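Local coordinates for protein immunomodulatory active chitinase (Trichuris suis, PDB 6G9C) that probably binds and hydrolyses chitin as a secreted family 18 glycoside hydrolase and displays immunomodulatory activity, at residues Q44-N49 / T369-D374; T300-E305 / Y311-Q316; K331-V336 / F342-V347. One frame throughout, in Å; residues are numbered along the deposited sequence.

Interaction 1. Residues Q44-N49 / T369-D374; sequences QYRPGN and TLDYDD. With EDO (1,2-ethanediol), chain C.
Arg46 reaches across to Asp371 and Tyr372 with the end of its guanidinium group. CG lies anti to the carbonyl carbon, and a bend at chi2 (-139°) turns the guanidinium toward Asp371. The salt bridge is short and nearly straight, NH1 of Arg46 to OD1 of Asp371 at 2.7 Å. The two flat groups do not share a plane but are turned 51° apart. OD1 sits at the guanidinium edge, near its plane, while NH1 meets the carboxylate from above. CE1 of Tyr372 packs 3.4 Å from NH2 of Arg46. Ring and guanidinium planes are only 25° apart, but the approach is slanted and the side chains cross at about a right angle.

Both segments follow parallel neighbouring strands of the TIM barrel, 34-40 and 364-368, so the contact ties the loops leaving the first and last strands where the barrel closes. The peptide bond between Trp368 and Thr369 is cis; in relatives this tryptophan lies in the floor of the substrate cleft.

Two waters brace the bridge. One accepts from NH2 of Arg46 at 2.8 Å and donates to OD1 of Asp371; the other accepts from NH1 of Arg46 at 2.9 Å and donates to the Asp371 backbone O. OD2 of Asp371 is bonded to Thr40 at the end of the first strand, which helps fix the carboxylate's rotation. At the far end of the tyrosine ring, OH of Tyr372 shares a 2.7 Å hydrogen bond with O1 of an ethanediol, probably from the crystallisation liquor, which also bonds Trp368.

Interaction 2. Residues T300-E305 / Y311-Q316; sequences TEYLRE and YYEVCQ
Glu313 extends its carboxylate from the first turn of helix 311-319 into the curl of residues 300-303, where three donors of that segment converge on it. OE1 of Glu313 receives the hydroxyl of Thr300, OG1 to OE1 2.7 Å, from above the carboxylate plane. OE2 is gripped twice by backbone amides: N of Tyr302 at 2.8 Å, nearly in line with the C-O bond of Glu313, and N of Leu303 at 3.0 Å, on the syn side and 25° out of the plane. Ser310 N adds a bond to OE1 from just before the helix. Four donors thus satisfy a buried carboxylate and hold it against rotation; together with the nearby helix N-terminus they would probably favour its ionised form.

This curl follows the long strand 268-281, and the helix belongs to the alpha+beta insertion that family 18 chitinases of this type carry between the last two strands of the barrel.

Tyr302 and Tyr312 make the aromatic half of the contact. Tyr312 presents its edge to the face of Tyr302 in a T-shaped pair, with centroids 5.5 Å apart and planes at 73°; its CE1 lies 3.7 Å from CD1 of Tyr302. The first torsion of Tyr312 (chi1 64°) swings the ring toward the curl, and its OH comes 3.4 Å from CB of Tyr302. Phe379 meets both rings. Along the Tyr302 edge lie OE2 of Glu313 and the amide of Gln316, whose plane is nearly parallel to the Glu301 carboxylate; the hydrogen bond between them is weak, NE2 of Gln316 to OE1 of Glu301 3.2 Å.

Interaction 3. Residues K331-V336 / F342-V347; sequences KTPYLV and FSYDDV
CG of Pro333 points into the face of the Tyr344 ring, in a tightly packed part of the contact. It sits 3.6 Å from the ring centroid, 15° off the normal, in a CH-pi contact. Tyr344 can offer that face because its CG stands between the backbone N and the carbonyl carbon (chi1 68°), folding the ring back under the neighbouring strand. There C of Tyr334 lies at the ring edge, 3.7 Å from CE1 of Tyr344, and CB of Leu335 is 3.8 Å from the same CE1. The proline CG also lies 3.6 Å from CG of Asp346, whose side chain runs the other way; that carboxylate is bridged to Arg324 and caps the start of helix 347-360. Leu335 and Phe342 pack more loosely, with CD2 of Leu335 4.2 Å from CD1 of Phe342.

The strands themselves are joined firmly at one end. Leu335 and Phe342 form an antiparallel hydrogen-bonded pair, N of Leu335 to O of Phe342 2.7 Å and N of Phe342 to O of Leu335 2.8 Å. Beyond it the chains diverge, and the next bond, N of Tyr344 to O of Pro333, is weak.

The face carrying Tyr334 and Ser343 packs less directly. A water donates to O of Pro333 and is hydrogen-bonded to OG1 of Thr332 and OG of Ser343; these hydroxyls also bond Ser330 and Asn233. Tyr334 leads away on this side to stack on Trp341.

Strands 332-337 and 340-343 thus make a beta hairpin, extended by strands 323-327 and 268-281 into the antiparallel sheet of the alpha+beta insertion typical of chitotriosidase-like family 18 enzymes.

Interaction 1 belongs to the barrel, linking the loops that follow its first and last strands by a buried salt bridge with waters; interactions 2 and 3 lie within the insertion domain. Interaction 2 is only partly buried, with a carboxylate gripped by amides inside and a weak polar pair at its margin, whereas interaction 3 is wholly buried and combines strand pairing with apolar packing. Helix 311-319 couples all three: Tyr312 packs on the backbone of 371-373, while Val314 and Tyr311 press against Tyr344 and residues 345-346 on the hairpin side. Interactions 1 and 3 do not touch, their nearest atoms being about 7 Å apart.

Interaction 1. Residues Q44-N49 / T369-D374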
loop_
_atom_site.group_PDB
_atom_site.type_symbol
_atom_site.label_atom_id
_atom_site.label_comp_id
_atom_site.label_asym_id
_atom_site.label_seq_id
_atom_site.Cartn_x
_atom_site.Cartn_y
_atom_site.Cartn_z
ATOM N N GLN A 44 -6.630 -16.730 -13.364
ATOM C CA GLN A 44 -7.327 -15.739 -14.165
ATOM C C GLN A 44 -7.795 -16.288 -15.497
ATOM O O GLN A 44 -8.582 -15.622 -16.174
ATOM C CB GLN A 44 -6.420 -14.540 -14.446
ATOM C CG GLN A 44 -5.111 -14.949 -15.141
ATOM C CD GLN A 44 -4.320 -13.778 -15.688
ATOM O OE1 GLN A 44 -4.872 -12.871 -16.311
ATOM N NE2 GLN A 44 -3.009 -13.808 -15.484
ATOM N N TYR A 45 -7.310 -17.455 -15.913
ATOM C CA TYR A 45 -7.697 -17.996 -17.207
ATOM C C TYR A 45 -8.836 -19.001 -17.118
ATOM O O TYR A 45 -9.320 -19.457 -18.160
ATOM C CB TYR A 45 -6.480 -18.635 -17.894
ATOM C CG TYR A 45 -5.348 -17.645 -18.115
ATOM C CD1 TYR A 45 -5.543 -16.499 -18.875
ATOM C CD2 TYR A 45 -4.091 -17.850 -17.549
ATOM C CE1 TYR A 45 -4.518 -15.579 -19.075
ATOM C CE2 TYR A 45 -3.050 -16.934 -17.748
ATOM C CZ TYR A 45 -3.276 -15.809 -18.514
ATOM O OH TYR A 45 -2.265 -14.907 -18.716
ATOM N N ARG A 46 -9.285 -19.350 -15.917
ATOM C CA ARG A 46 -10.408 -20.268 -15.798
ATOM C C ARG A 46 -11.708 -19.588 -16.226
ATOM O O ARG A 46 -11.870 -18.378 -16.050
ATOM C CB ARG A 46 -10.543 -20.766 -14.370
ATOM C CG ARG A 46 -9.236 -21.218 -13.810
ATOM C CD ARG A 46 -9.376 -22.467 -12.997
ATOM N NE ARG A 46 -8.053 -23.036 -12.791
ATOM C CZ ARG A 46 -7.374 -22.974 -11.653
ATOM N NH1 ARG A 46 -7.896 -22.391 -10.586
ATOM N NH2 ARG A 46 -6.170 -23.520 -11.586
ATOM N N PRO A 47 -12.643 -20.348 -16.789
ATOM C CA PRO A 47 -13.880 -19.753 -17.309
ATOM C C PRO A 47 -14.903 -19.485 -16.215
ATOM O O PRO A 47 -14.846 -20.049 -15.121
ATOM C CB PRO A 47 -14.394 -20.822 -18.279
ATOM C CG PRO A 47 -13.926 -22.105 -17.645
ATOM C CD PRO A 47 -12.587 -21.802 -17.024
ATOM N N GLY A 48 -15.849 -18.598 -16.547
ATOM C CA GLY A 48 -17.059 -18.413 -15.751
ATOM C C GLY A 48 -16.768 -18.137 -14.289
ATOM O O GLY A 48 -15.915 -17.312 -13.947
ATOM N N ASN A 49 -17.465 -18.857 -13.406
ATOM C CA ASN A 49 -17.351 -18.645 -11.967
ATOM C C ASN A 49 -16.106 -19.285 -11.372
ATOM O O ASN A 49 -15.889 -19.170 -10.158
ATOM C CB ASN A 49 -18.610 -19.163 -11.251
ATOM C CG ASN A 49 -19.843 -18.326 -11.558
ATOM O OD1 ASN A 49 -19.739 -17.159 -11.941
ATOM N ND2 ASN A 49 -21.026 -18.923 -11.391
ATOM N N THR A 369 -5.023 -24.066 -3.069
ATOM C CA THR A 369 -4.826 -22.644 -3.345
ATOM C C THR A 369 -6.079 -21.868 -2.945
ATOM O O THR A 369 -7.112 -22.456 -2.622
ATOM C CB THR A 369 -4.644 -22.350 -4.846
ATOM O OG1 THR A 369 -5.865 -22.686 -5.517
ATOM C CG2 THR A 369 -3.510 -23.143 -5.476
ATOM N N LEU A 370 -6.007 -20.537 -3.035
ATOM C CA LEU A 370 -7.215 -19.740 -2.846
ATOM C C LEU A 370 -8.259 -20.043 -3.910
ATOM O O LEU A 370 -9.464 -19.984 -3.636
ATOM C CB LEU A 370 -6.872 -18.250 -2.892
ATOM C CG LEU A 370 -6.153 -17.621 -1.706
ATOM C CD1 LEU A 370 -5.446 -16.346 -2.168
ATOM C CD2 LEU A 370 -7.140 -17.329 -0.563
ATOM N N ASP A 371 -7.826 -20.345 -5.133
ATOM C CA ASP A 371 -8.740 -20.400 -6.264
ATOM C C ASP A 371 -9.382 -21.768 -6.450
ATOM O O ASP A 371 -10.188 -21.927 -7.368
ATOM C CB ASP A 371 -8.020 -19.991 -7.550
ATOM C CG ASP A 371 -6.684 -20.705 -7.716
ATOM O OD1 ASP A 371 -6.683 -21.860 -8.200
ATOM O OD2 ASP A 371 -5.648 -20.106 -7.351
ATOM N N TYR A 372 -9.061 -22.745 -5.602
ATOM C CA TYR A 372 -9.738 -24.037 -5.681
ATOM C C TYR A 372 -10.897 -24.171 -4.703
ATOM O O TYR A 372 -11.715 -25.086 -4.851
ATOM C CB TYR A 372 -8.755 -25.172 -5.419
ATOM C CG TYR A 372 -7.677 -25.364 -6.453
ATOM C CD1 TYR A 372 -7.894 -25.090 -7.803
ATOM C CD2 TYR A 372 -6.431 -25.845 -6.070
ATOM C CE1 TYR A 372 -6.869 -25.307 -8.749
ATOM C CE2 TYR A 372 -5.425 -26.049 -6.983
ATOM C CZ TYR A 372 -5.645 -25.791 -8.317
ATOM O OH TYR A 372 -4.602 -26.020 -9.196
ATOM N N ASP A 373 -10.973 -23.295 -3.703
ATOM C CA ASP A 373 -12.092 -23.268 -2.780
ATOM C C ASP A 373 -13.326 -22.721 -3.500
ATOM O O ASP A 373 -13.245 -22.157 -4.596
ATOM C CB ASP A 373 -11.735 -22.395 -1.578
ATOM C CG ASP A 373 -12.545 -22.699 -0.324
ATOM O OD1 ASP A 373 -13.512 -23.497 -0.336
ATOM O OD2 ASP A 373 -12.197 -22.087 0.712
ATOM N N ASP A 374 -14.479 -22.867 -2.863
ATOM C CA ASP A 374 -15.709 -22.230 -3.353
ATOM C C ASP A 374 -15.645 -20.746 -2.988
ATOM O O ASP A 374 -16.288 -20.272 -2.054
ATOM C CB ASP A 374 -16.934 -22.924 -2.760
ATOM C CG ASP A 374 -18.249 -22.585 -3.494
ATOM O OD1 ASP A 374 -18.227 -22.183 -4.681
ATOM O OD2 ASP A 374 -19.324 -22.748 -2.869
HETATM C C1 EDO C . -2.680 -28.774 -7.943
HETATM O O1 EDO C . -2.490 -27.394 -8.258
HETATM C C2 EDO C . -3.333 -29.386 -9.171
HETATM O O2 EDO C . -2.460 -29.334 -10.307
HETATM O O HOH W 1 -4.506 -22.744 -9.502
HETATM O O HOH W 2 -10.651 -21.511 -10.011
#

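Interaction 2. Residues T300-E305 / Y311-Q316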
loop_
_atom_site.group_PDB
_atom_site.type_symbol
_atom_site.label_atom_id
_atom_site.label_comp_id
_atom_site.label_asym_id
_atom_site.label_seq_id
_atom_site.Cartn_x
_atom_site.Cartn_y
_atom_site.Cartn_z
ATOM N N THR A 300 -11.608 -31.808 -15.860
ATOM C CA THR A 300 -12.852 -31.220 -15.373
ATOM C C THR A 300 -13.132 -29.882 -16.063
ATOM O O THR A 300 -12.285 -29.323 -16.765
ATOM C CB THR A 300 -12.816 -31.057 -13.846
ATOM O OG1 THR A 300 -11.645 -30.335 -13.455
ATOM C CG2 THR A 300 -12.781 -32.422 -13.171
ATOM N N GLU A 301 -14.345 -29.363 -15.830
ATOM C CA GLU A 301 -14.852 -28.225 -16.598
ATOM C C GLU A 301 -13.974 -26.984 -16.453
ATOM O O GLU A 301 -13.718 -26.281 -17.439
ATOM C CB GLU A 301 -16.290 -27.908 -16.172
ATOM C CG GLU A 301 -16.927 -26.745 -16.946
ATOM C CD GLU A 301 -18.387 -26.477 -16.557
ATOM O OE1 GLU A 301 -18.998 -27.330 -15.870
ATOM O OE2 GLU A 301 -18.923 -25.416 -16.955
ATOM N N TYR A 302 -13.513 -26.684 -15.238
ATOM C CA TYR A 302 -12.777 -25.447 -14.994
ATOM C C TYR A 302 -11.264 -25.640 -14.947
ATOM O O TYR A 302 -10.533 -24.853 -15.547
ATOM C CB TYR A 302 -13.267 -24.793 -13.692
ATOM C CG TYR A 302 -14.740 -24.400 -13.735
ATOM C CD1 TYR A 302 -15.731 -25.301 -13.359
ATOM C CD2 TYR A 302 -15.135 -23.130 -14.154
ATOM C CE1 TYR A 302 -17.074 -24.949 -13.400
ATOM C CE2 TYR A 302 -16.492 -22.765 -14.199
ATOM C CZ TYR A 302 -17.449 -23.680 -13.818
ATOM O OH TYR A 302 -18.796 -23.338 -13.858
ATOM N N LEU A 303 -10.764 -26.679 -14.269
ATOM C CA LEU A 303 -9.315 -26.852 -14.188
ATOM C C LEU A 303 -8.730 -27.391 -15.487
ATOM O O LEU A 303 -7.580 -27.079 -15.808
ATOM C CB LEU A 303 -8.936 -27.773 -13.026
ATOM C CG LEU A 303 -9.289 -27.346 -11.597
ATOM C CD1 LEU A 303 -8.293 -27.892 -10.601
ATOM C CD2 LEU A 303 -9.403 -25.842 -11.462
ATOM N N ARG A 304 -9.491 -28.194 -16.234
ATOM C CA ARG A 304 -9.076 -28.697 -17.546
ATOM C C ARG A 304 -7.699 -29.355 -17.485
ATOM O O ARG A 304 -6.821 -29.103 -18.313
ATOM C CB ARG A 304 -9.085 -27.583 -18.593
ATOM C CG ARG A 304 -10.428 -26.908 -18.801
ATOM C CD ARG A 304 -10.191 -25.479 -19.249
ATOM N NE ARG A 304 -11.385 -24.826 -19.770
ATOM C CZ ARG A 304 -11.415 -23.566 -20.195
ATOM N NH1 ARG A 304 -10.312 -22.826 -20.157
ATOM N NH2 ARG A 304 -12.545 -23.047 -20.662
ATOM N N GLU A 305 -7.508 -30.209 -16.487
ATOM C CA GLU A 305 -6.257 -30.943 -16.340
ATOM C C GLU A 305 -6.585 -32.339 -15.832
ATOM O O GLU A 305 -6.984 -32.499 -14.677
ATOM C CB GLU A 305 -5.307 -30.223 -15.392
ATOM C CG GLU A 305 -3.968 -30.916 -15.231
ATOM C CD GLU A 305 -3.110 -30.270 -14.170
ATOM O OE1 GLU A 305 -3.427 -29.131 -13.761
ATOM O OE2 GLU A 305 -2.121 -30.902 -13.741
ATOM N N TYR A 311 -12.148 -28.250 -5.259
ATOM C CA TYR A 311 -13.229 -28.477 -4.308
ATOM C C TYR A 311 -14.570 -28.008 -4.866
ATOM O O TYR A 311 -15.593 -28.694 -4.720
ATOM C CB TYR A 311 -12.936 -27.789 -2.971
ATOM C CG TYR A 311 -14.102 -27.915 -2.030
ATOM C CD1 TYR A 311 -14.471 -29.149 -1.519
ATOM C CD2 TYR A 311 -14.874 -26.813 -1.684
ATOM C CE1 TYR A 311 -15.587 -29.283 -0.678
ATOM C CE2 TYR A 311 -15.964 -26.940 -0.851
ATOM C CZ TYR A 311 -16.310 -28.175 -0.342
ATOM O OH TYR A 311 -17.404 -28.310 0.497
ATOM N N TYR A 312 -14.605 -26.842 -5.514
ATOM C CA TYR A 312 -15.906 -26.394 -6.005
ATOM C C TYR A 312 -16.413 -27.284 -7.142
ATOM O O TYR A 312 -17.629 -27.418 -7.329
ATOM C CB TYR A 312 -15.848 -24.914 -6.409
ATOM C CG TYR A 312 -14.941 -24.532 -7.567
ATOM C CD1 TYR A 312 -15.358 -24.687 -8.893
ATOM C CD2 TYR A 312 -13.685 -23.956 -7.337
ATOM C CE1 TYR A 312 -14.539 -24.305 -9.956
ATOM C CE2 TYR A 312 -12.866 -23.574 -8.395
ATOM C CZ TYR A 312 -13.295 -23.748 -9.698
ATOM O OH TYR A 312 -12.476 -23.369 -10.754
ATOM N N GLU A 313 -15.509 -27.915 -7.892
ATOM C CA GLU A 313 -15.931 -28.870 -8.912
ATOM C C GLU A 313 -16.460 -30.151 -8.277
ATOM O O GLU A 313 -17.390 -30.773 -8.804
ATOM C CB GLU A 313 -14.766 -29.184 -9.851
ATOM C CG GLU A 313 -14.554 -28.175 -10.963
ATOM C CD GLU A 313 -13.237 -28.413 -11.683
ATOM O OE1 GLU A 313 -12.379 -29.118 -11.111
ATOM O OE2 GLU A 313 -13.063 -27.909 -12.812
ATOM N N VAL A 314 -15.866 -30.572 -7.156
ATOM C CA VAL A 314 -16.443 -31.675 -6.386
ATOM C C VAL A 314 -17.863 -31.326 -5.960
ATOM O O VAL A 314 -18.778 -32.155 -6.046
ATOM C CB VAL A 314 -15.562 -32.013 -5.168
ATOM C CG1 VAL A 314 -16.327 -32.952 -4.205
ATOM C CG2 VAL A 314 -14.212 -32.617 -5.620
ATOM N N CYS A 315 -18.075 -30.092 -5.495
ATOM C CA CYS A 315 -19.424 -29.685 -5.116
ATOM C C CYS A 315 -20.392 -29.833 -6.282
ATOM O O CYS A 315 -21.522 -30.312 -6.105
ATOM C CB CYS A 315 -19.400 -28.243 -4.615
ATOM S SG CYS A 315 -18.880 -28.098 -2.901
ATOM N N GLN A 316 -19.966 -29.414 -7.478
ATOM C CA GLN A 316 -20.795 -29.564 -8.672
ATOM C C GLN A 316 -21.139 -31.029 -8.919
ATOM O O GLN A 316 -22.272 -31.354 -9.286
ATOM C CB GLN A 316 -20.072 -28.953 -9.877
ATOM C CG GLN A 316 -20.901 -28.781 -11.146
ATOM C CD GLN A 316 -20.288 -27.763 -12.112
ATOM O OE1 GLN A 316 -20.810 -26.660 -12.287
ATOM N NE2 GLN A 316 -19.177 -28.137 -12.739
#

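Interaction 3. Residues K331-V336 / F342-V347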
loop_
_atom_site.group_PDB
_atom_site.type_symbol
_atom_site.label_atom_id
_atom_site.label_comp_id
_atom_site.label_asym_id
_atom_site.label_seq_id
_atom_site.Cartn_x
_atom_site.Cartn_y
_atom_site.Cartn_z
ATOM N N LYS A 331 -9.049 -39.615 7.787
ATOM C CA LYS A 331 -9.808 -38.375 7.986
ATOM C C LYS A 331 -9.952 -37.581 6.682
ATOM O O LYS A 331 -9.850 -36.353 6.665
ATOM C CB LYS A 331 -9.185 -37.508 9.088
ATOM C CG LYS A 331 -9.241 -38.131 10.486
ATOM C CD LYS A 331 -10.671 -38.228 10.998
ATOM C CE LYS A 331 -10.757 -38.939 12.349
ATOM N NZ LYS A 331 -12.141 -38.829 12.922
ATOM N N THR A 332 -10.189 -38.280 5.573
ATOM C CA THR A 332 -10.382 -37.616 4.289
ATOM C C THR A 332 -11.562 -38.254 3.565
ATOM O O THR A 332 -11.894 -39.420 3.818
ATOM C CB THR A 332 -9.147 -37.696 3.373
ATOM O OG1 THR A 332 -8.901 -39.063 3.008
ATOM C CG2 THR A 332 -7.894 -37.092 4.052
ATOM N N PRO A 333 -12.210 -37.510 2.663
ATOM C CA PRO A 333 -13.268 -38.095 1.839
ATOM C C PRO A 333 -12.766 -38.495 0.467
ATOM O O PRO A 333 -11.726 -38.007 0.009
ATOM C CB PRO A 333 -14.277 -36.952 1.730
ATOM C CG PRO A 333 -13.378 -35.757 1.649
ATOM C CD PRO A 333 -12.217 -36.038 2.575
ATOM N N TYR A 334 -13.485 -39.394 -0.194
ATOM C CA TYR A 334 -13.273 -39.591 -1.610
ATOM C C TYR A 334 -14.621 -39.581 -2.315
ATOM O O TYR A 334 -15.677 -39.708 -1.686
ATOM C CB TYR A 334 -12.460 -40.864 -1.906
ATOM C CG TYR A 334 -13.069 -42.206 -1.546
ATOM C CD1 TYR A 334 -13.819 -42.923 -2.472
ATOM C CD2 TYR A 334 -12.815 -42.793 -0.311
ATOM C CE1 TYR A 334 -14.333 -44.178 -2.164
ATOM C CE2 TYR A 334 -13.308 -44.055 0.001
ATOM C CZ TYR A 334 -14.076 -44.734 -0.928
ATOM O OH TYR A 334 -14.581 -45.966 -0.614
ATOM N N LEU A 335 -14.566 -39.363 -3.625
ATOM C CA LEU A 335 -15.747 -39.164 -4.452
ATOM C C LEU A 335 -15.738 -40.186 -5.575
ATOM O O LEU A 335 -14.697 -40.407 -6.209
ATOM C CB LEU A 335 -15.767 -37.745 -5.031
ATOM C CG LEU A 335 -17.103 -37.315 -5.628
ATOM C CD1 LEU A 335 -17.994 -36.841 -4.504
ATOM C CD2 LEU A 335 -16.924 -36.221 -6.658
ATOM N N VAL A 336 -16.882 -40.817 -5.808
ATOM C CA VAL A 336 -17.043 -41.774 -6.896
ATOM C C VAL A 336 -18.218 -41.328 -7.752
ATOM O O VAL A 336 -19.309 -41.064 -7.229
ATOM C CB VAL A 336 -17.268 -43.204 -6.377
ATOM C CG1 VAL A 336 -17.240 -44.185 -7.542
ATOM C CG2 VAL A 336 -16.225 -43.569 -5.328
ATOM N N PHE A 342 -12.093 -39.763 -7.003
ATOM C CA PHE A 342 -11.255 -38.651 -6.578
ATOM C C PHE A 342 -11.015 -38.720 -5.082
ATOM O O PHE A 342 -11.955 -38.912 -4.309
ATOM C CB PHE A 342 -11.888 -37.291 -6.894
ATOM C CG PHE A 342 -12.289 -37.104 -8.323
ATOM C CD1 PHE A 342 -13.563 -37.468 -8.758
ATOM C CD2 PHE A 342 -11.426 -36.488 -9.219
ATOM C CE1 PHE A 342 -13.939 -37.275 -10.077
ATOM C CE2 PHE A 342 -11.811 -36.285 -10.545
ATOM C CZ PHE A 342 -13.054 -36.673 -10.965
ATOM N N SER A 343 -9.770 -38.528 -4.676
ATOM C CA SER A 343 -9.466 -38.224 -3.288
ATOM C C SER A 343 -9.374 -36.708 -3.146
ATOM O O SER A 343 -8.724 -36.050 -3.958
ATOM C CB SER A 343 -8.151 -38.887 -2.875
ATOM O OG SER A 343 -7.604 -38.248 -1.734
ATOM N N TYR A 344 -10.025 -36.145 -2.138
ATOM C CA TYR A 344 -10.048 -34.692 -2.040
ATOM C C TYR A 344 -10.096 -34.303 -0.570
ATOM O O TYR A 344 -9.998 -35.153 0.314
ATOM C CB TYR A 344 -11.231 -34.088 -2.824
ATOM C CG TYR A 344 -12.612 -34.386 -2.273
ATOM C CD1 TYR A 344 -13.184 -35.654 -2.400
ATOM C CD2 TYR A 344 -13.366 -33.384 -1.656
ATOM C CE1 TYR A 344 -14.457 -35.919 -1.911
ATOM C CE2 TYR A 344 -14.645 -33.643 -1.162
ATOM C CZ TYR A 344 -15.179 -34.913 -1.282
ATOM O OH TYR A 344 -16.451 -35.166 -0.801
ATOM N N ASP A 345 -10.203 -32.998 -0.317
ATOM C CA ASP A 345 -10.356 -32.486 1.040
ATOM C C ASP A 345 -11.586 -31.593 1.127
ATOM O O ASP A 345 -11.959 -30.915 0.163
ATOM C CB ASP A 345 -9.092 -31.725 1.491
ATOM C CG ASP A 345 -8.036 -32.665 2.063
ATOM O OD1 ASP A 345 -7.256 -33.234 1.267
ATOM O OD2 ASP A 345 -8.018 -32.858 3.300
ATOM N N ASP A 346 -12.235 -31.611 2.287
ATOM C CA ASP A 346 -13.485 -30.884 2.435
ATOM C C ASP A 346 -13.530 -30.276 3.832
ATOM O O ASP A 346 -12.524 -30.252 4.550
ATOM C CB ASP A 346 -14.675 -31.806 2.116
ATOM C CG ASP A 346 -14.908 -32.904 3.170
ATOM O OD1 ASP A 346 -14.097 -33.065 4.110
ATOM O OD2 ASP A 346 -15.940 -33.616 3.048
ATOM N N VAL A 347 -14.711 -29.786 4.227
ATOM C CA VAL A 347 -14.811 -29.111 5.519
ATOM C C VAL A 347 -14.465 -30.069 6.652
ATOM O O VAL A 347 -13.749 -29.706 7.593
ATOM C CB VAL A 347 -16.203 -28.485 5.718
ATOM C CG1 VAL A 347 -16.308 -27.960 7.129
ATOM C CG2 VAL A 347 -16.424 -27.344 4.730
HETATM O O HOH W 3 -9.148 -39.021 0.132
#